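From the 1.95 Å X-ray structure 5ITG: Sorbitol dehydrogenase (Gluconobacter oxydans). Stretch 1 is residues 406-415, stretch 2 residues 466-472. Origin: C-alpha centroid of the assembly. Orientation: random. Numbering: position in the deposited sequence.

Stretch 1, residues 406-415: IASYLEMLRG
Stretch 2, residues 466-472: KVIVLRK

Two helices that cross at close quarters must settle two accounts at once: apolar surface has to be covered, and buried polar groups generally need partners. The sorbitol dehydrogenase of Gluconobacter oxydans offers a compact example. Residues 406-412 of the first stretch and 466-472 of the second are helical, with phi/psi near -63/-42; their N-to-C directions differ by 52° (signed crossing angle -52°), and the axes approach to 8.8 Å. The register is fixed by Ala407 and Arg471, whose CA atoms lie 5.1 Å apart.

So near an approach suits alanine. Ala407 directs its CA-to-CB bond toward the second helix, and its CB touches three residues of that helix: Val467 O at 3.7 Å, Leu470 CB at 3.8 Å and Arg471 CG at 3.7 Å. The contact with Val467 O is only packing, because that carbonyl already accepts the backbone hydrogen bond from Arg471 N at 2.9 Å. The same i to i+4 pairing occupies other main-chain groups: Leu410 N donates to Ile406 O (2.9 Å), Glu411 N to Ala407 O (2.9 Å), and Leu470 N to Lys466 O (3.0 Å).

Around the alanine, branched side chains complete the apolar patch. Val467 (chi1 t) points toward the first stretch; both methyls, Val467 CG1 and CG2, lie 3.9 Å from Ile406 CG2, and Val467 CG1 also reaches Leu410 CD1 at 4.2 Å. Ile406 and Leu410 both adopt mt rotamers and, like Ala407 and Val467, are buried. Leu470, also mt, leaves its CA sideways and contributes mainly through its CB.

The polar part of the contact centres on Arg471, which has the largest area covered by the opposing stretch. Its CA-to-CB bond runs sideways, and chi angles of -73°, -168°, 65° and -177° carry the guanidinium to Glu411. That residue also starts sideways, but with chi1 -73°, chi2 -61° and chi3 -58° its carboxylate comes nearer the second helix. The result is a salt bridge converging on one oxygen: Arg471 NE donates to Glu411 OE2 at 2.8 Å (N-H...O angle 152°), and Arg471 NH2 donates to the same Glu411 OE2 at 3.0 Å (139°). Glu411 OE2 has a further hydrogen bond elsewhere in the structure, as does Glu411 OE1, so Arg471 NE and NH2 and both oxygens of this buried carboxylate are satisfied.

The guanidinium's surroundings divide according to its shape. Leu410 CB packs over one face, 3.8 Å from Arg471 NE, whereas Glu411 OE2 lies near the plane, where the N-H groups point. Arg414 CD also sits at the edge, 4.2 Å from Arg471 NH2, a van der Waals contact of a methylene with the guanidinium; Arg414 NH2 is hydrogen-bonded elsewhere.

At its C-terminal end the first stretch makes a type I turn from Met412 (selenomethionine) to Gly415, with Gly415 N donating to Met412 O at 3.1 Å. Gly415 has phi/psi 85/23, where a CB would jam against the preceding carbonyl oxygen.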

# COMPACT_ATOMS: atom_id res chain seq x y z
N ILE A 406 -1.58 -16.44 18.99
CA ILE A 406 -0.95 -15.69 20.07
C ILE A 406 0.23 -16.47 20.67
O ILE A 406 1.31 -15.91 20.88
CB ILE A 406 -1.98 -15.36 21.18
CG1 ILE A 406 -3.01 -14.37 20.63
CG2 ILE A 406 -1.29 -14.76 22.40
CD1 ILE A 406 -4.26 -14.24 21.51
N ALA A 407 0.01 -17.76 20.91
CA ALA A 407 1.05 -18.61 21.47
C ALA A 407 2.25 -18.70 20.54
O ALA A 407 3.40 -18.76 20.99
CB ALA A 407 0.49 -20.00 21.76
N SER A 408 1.98 -18.72 19.23
CA SER A 408 3.03 -18.80 18.22
C SER A 408 3.85 -17.52 18.21
O SER A 408 5.08 -17.55 18.12
CB SER A 408 2.42 -19.03 16.83
OG SER A 408 1.94 -20.36 16.71
N TYR A 409 3.15 -16.39 18.29
CA TYR A 409 3.81 -15.09 18.33
C TYR A 409 4.74 -15.04 19.55
O TYR A 409 5.91 -14.67 19.44
CB TYR A 409 2.77 -13.97 18.42
CG TYR A 409 3.37 -12.60 18.67
CD1 TYR A 409 4.18 -11.98 17.71
CD2 TYR A 409 3.14 -11.93 19.87
CE1 TYR A 409 4.76 -10.73 17.96
CE2 TYR A 409 3.71 -10.68 20.12
CZ TYR A 409 4.52 -10.09 19.16
OH TYR A 409 5.09 -8.86 19.42
N LEU A 410 4.21 -15.41 20.71
CA LEU A 410 4.99 -15.39 21.95
C LEU A 410 6.20 -16.32 21.91
O LEU A 410 7.28 -15.97 22.41
CB LEU A 410 4.10 -15.72 23.15
CG LEU A 410 3.07 -14.62 23.42
CD1 LEU A 410 2.21 -14.99 24.62
CD2 LEU A 410 3.81 -13.30 23.66
N GLU A 411 6.04 -17.50 21.33
CA GLU A 411 7.15 -18.43 21.23
C GLU A 411 8.16 -17.95 20.19
O GLU A 411 9.37 -18.11 20.36
CB GLU A 411 6.64 -19.84 20.90
CG GLU A 411 5.95 -20.50 22.09
CD GLU A 411 6.88 -20.68 23.28
OE1 GLU A 411 7.93 -21.34 23.11
OE2 GLU A 411 6.58 -20.16 24.38
N MSE A 412 7.67 -17.34 19.11
CA MSE A 412 8.54 -16.83 18.05
C MSE A 412 9.48 -15.77 18.63
O MSE A 412 10.65 -15.67 18.27
CB MSE A 412 7.70 -16.22 16.92
CG MSE A 412 8.50 -15.63 15.76
SE MSE A 412 9.13 -13.80 16.07
CE MSE A 412 7.41 -12.89 16.23
N LEU A 413 8.95 -14.98 19.56
CA LEU A 413 9.72 -13.91 20.20
C LEU A 413 10.99 -14.40 20.90
O LEU A 413 11.95 -13.63 21.05
CB LEU A 413 8.82 -13.17 21.20
CG LEU A 413 8.27 -11.77 20.87
CD1 LEU A 413 7.99 -11.61 19.40
CD2 LEU A 413 7.02 -11.53 21.71
N ARG A 414 11.00 -15.65 21.33
CA ARG A 414 12.16 -16.20 22.03
C ARG A 414 13.43 -16.28 21.18
O ARG A 414 14.54 -16.41 21.71
CB ARG A 414 11.82 -17.56 22.63
CG ARG A 414 10.75 -17.45 23.73
CD ARG A 414 10.29 -18.80 24.27
NE ARG A 414 11.05 -19.24 25.44
CZ ARG A 414 12.14 -20.00 25.39
NH1 ARG A 414 12.60 -20.43 24.22
NH2 ARG A 414 12.76 -20.33 26.51
N GLY A 415 13.28 -16.20 19.86
CA GLY A 415 14.43 -16.19 18.98
C GLY A 415 15.09 -17.46 18.50
O GLY A 415 16.27 -17.44 18.12
N LYS A 466 -5.73 -20.97 27.53
CA LYS A 466 -5.52 -21.78 26.33
C LYS A 466 -4.17 -21.43 25.71
O LYS A 466 -3.44 -22.32 25.25
CB LYS A 466 -6.63 -21.51 25.31
CG LYS A 466 -6.47 -22.24 23.99
CD LYS A 466 -6.68 -23.74 24.12
CE LYS A 466 -6.66 -24.41 22.75
NZ LYS A 466 -6.95 -25.87 22.83
N VAL A 467 -3.83 -20.15 25.71
CA VAL A 467 -2.56 -19.70 25.16
C VAL A 467 -1.41 -20.37 25.90
O VAL A 467 -0.45 -20.84 25.28
CB VAL A 467 -2.40 -18.16 25.27
CG1 VAL A 467 -0.97 -17.75 24.93
CG2 VAL A 467 -3.38 -17.46 24.30
N ILE A 468 -1.51 -20.39 27.22
CA ILE A 468 -0.48 -21.00 28.07
C ILE A 468 -0.33 -22.48 27.72
O ILE A 468 0.78 -22.97 27.53
CB ILE A 468 -0.86 -20.83 29.57
CG1 ILE A 468 -0.74 -19.35 29.95
CG2 ILE A 468 0.03 -21.71 30.44
CD1 ILE A 468 -1.17 -19.04 31.36
N VAL A 469 -1.46 -23.18 27.62
CA VAL A 469 -1.47 -24.59 27.27
C VAL A 469 -0.76 -24.85 25.94
O VAL A 469 0.03 -25.79 25.82
CB VAL A 469 -2.93 -25.13 27.19
CG1 VAL A 469 -2.97 -26.48 26.47
CG2 VAL A 469 -3.49 -25.28 28.60
N LEU A 470 -1.02 -24.00 24.95
CA LEU A 470 -0.42 -24.15 23.62
C LEU A 470 1.07 -23.79 23.59
O LEU A 470 1.84 -24.44 22.88
CB LEU A 470 -1.19 -23.31 22.59
CG LEU A 470 -2.66 -23.72 22.43
CD1 LEU A 470 -3.36 -22.81 21.43
CD2 LEU A 470 -2.75 -25.17 21.99
N ARG A 471 1.46 -22.77 24.35
CA ARG A 471 2.87 -22.38 24.40
C ARG A 471 3.65 -23.56 24.94
O ARG A 471 4.75 -23.86 24.48
CB ARG A 471 3.09 -21.17 25.32
CG ARG A 471 2.60 -19.83 24.78
CD ARG A 471 3.13 -18.68 25.64
NE ARG A 471 4.58 -18.58 25.56
CZ ARG A 471 5.33 -17.72 26.25
NH1 ARG A 471 4.76 -16.85 27.08
NH2 ARG A 471 6.65 -17.71 26.09
N LYS A 472 3.07 -24.23 25.93
CA LYS A 472 3.71 -25.39 26.55
C LYS A 472 3.92 -26.50 25.53
O LYS A 472 4.99 -27.09 25.45
CB LYS A 472 2.88 -25.89 27.73
CG LYS A 472 3.06 -25.06 28.99
CD LYS A 472 2.03 -25.42 30.05
CE LYS A 472 2.47 -25.01 31.45
NZ LYS A 472 2.74 -23.55 31.58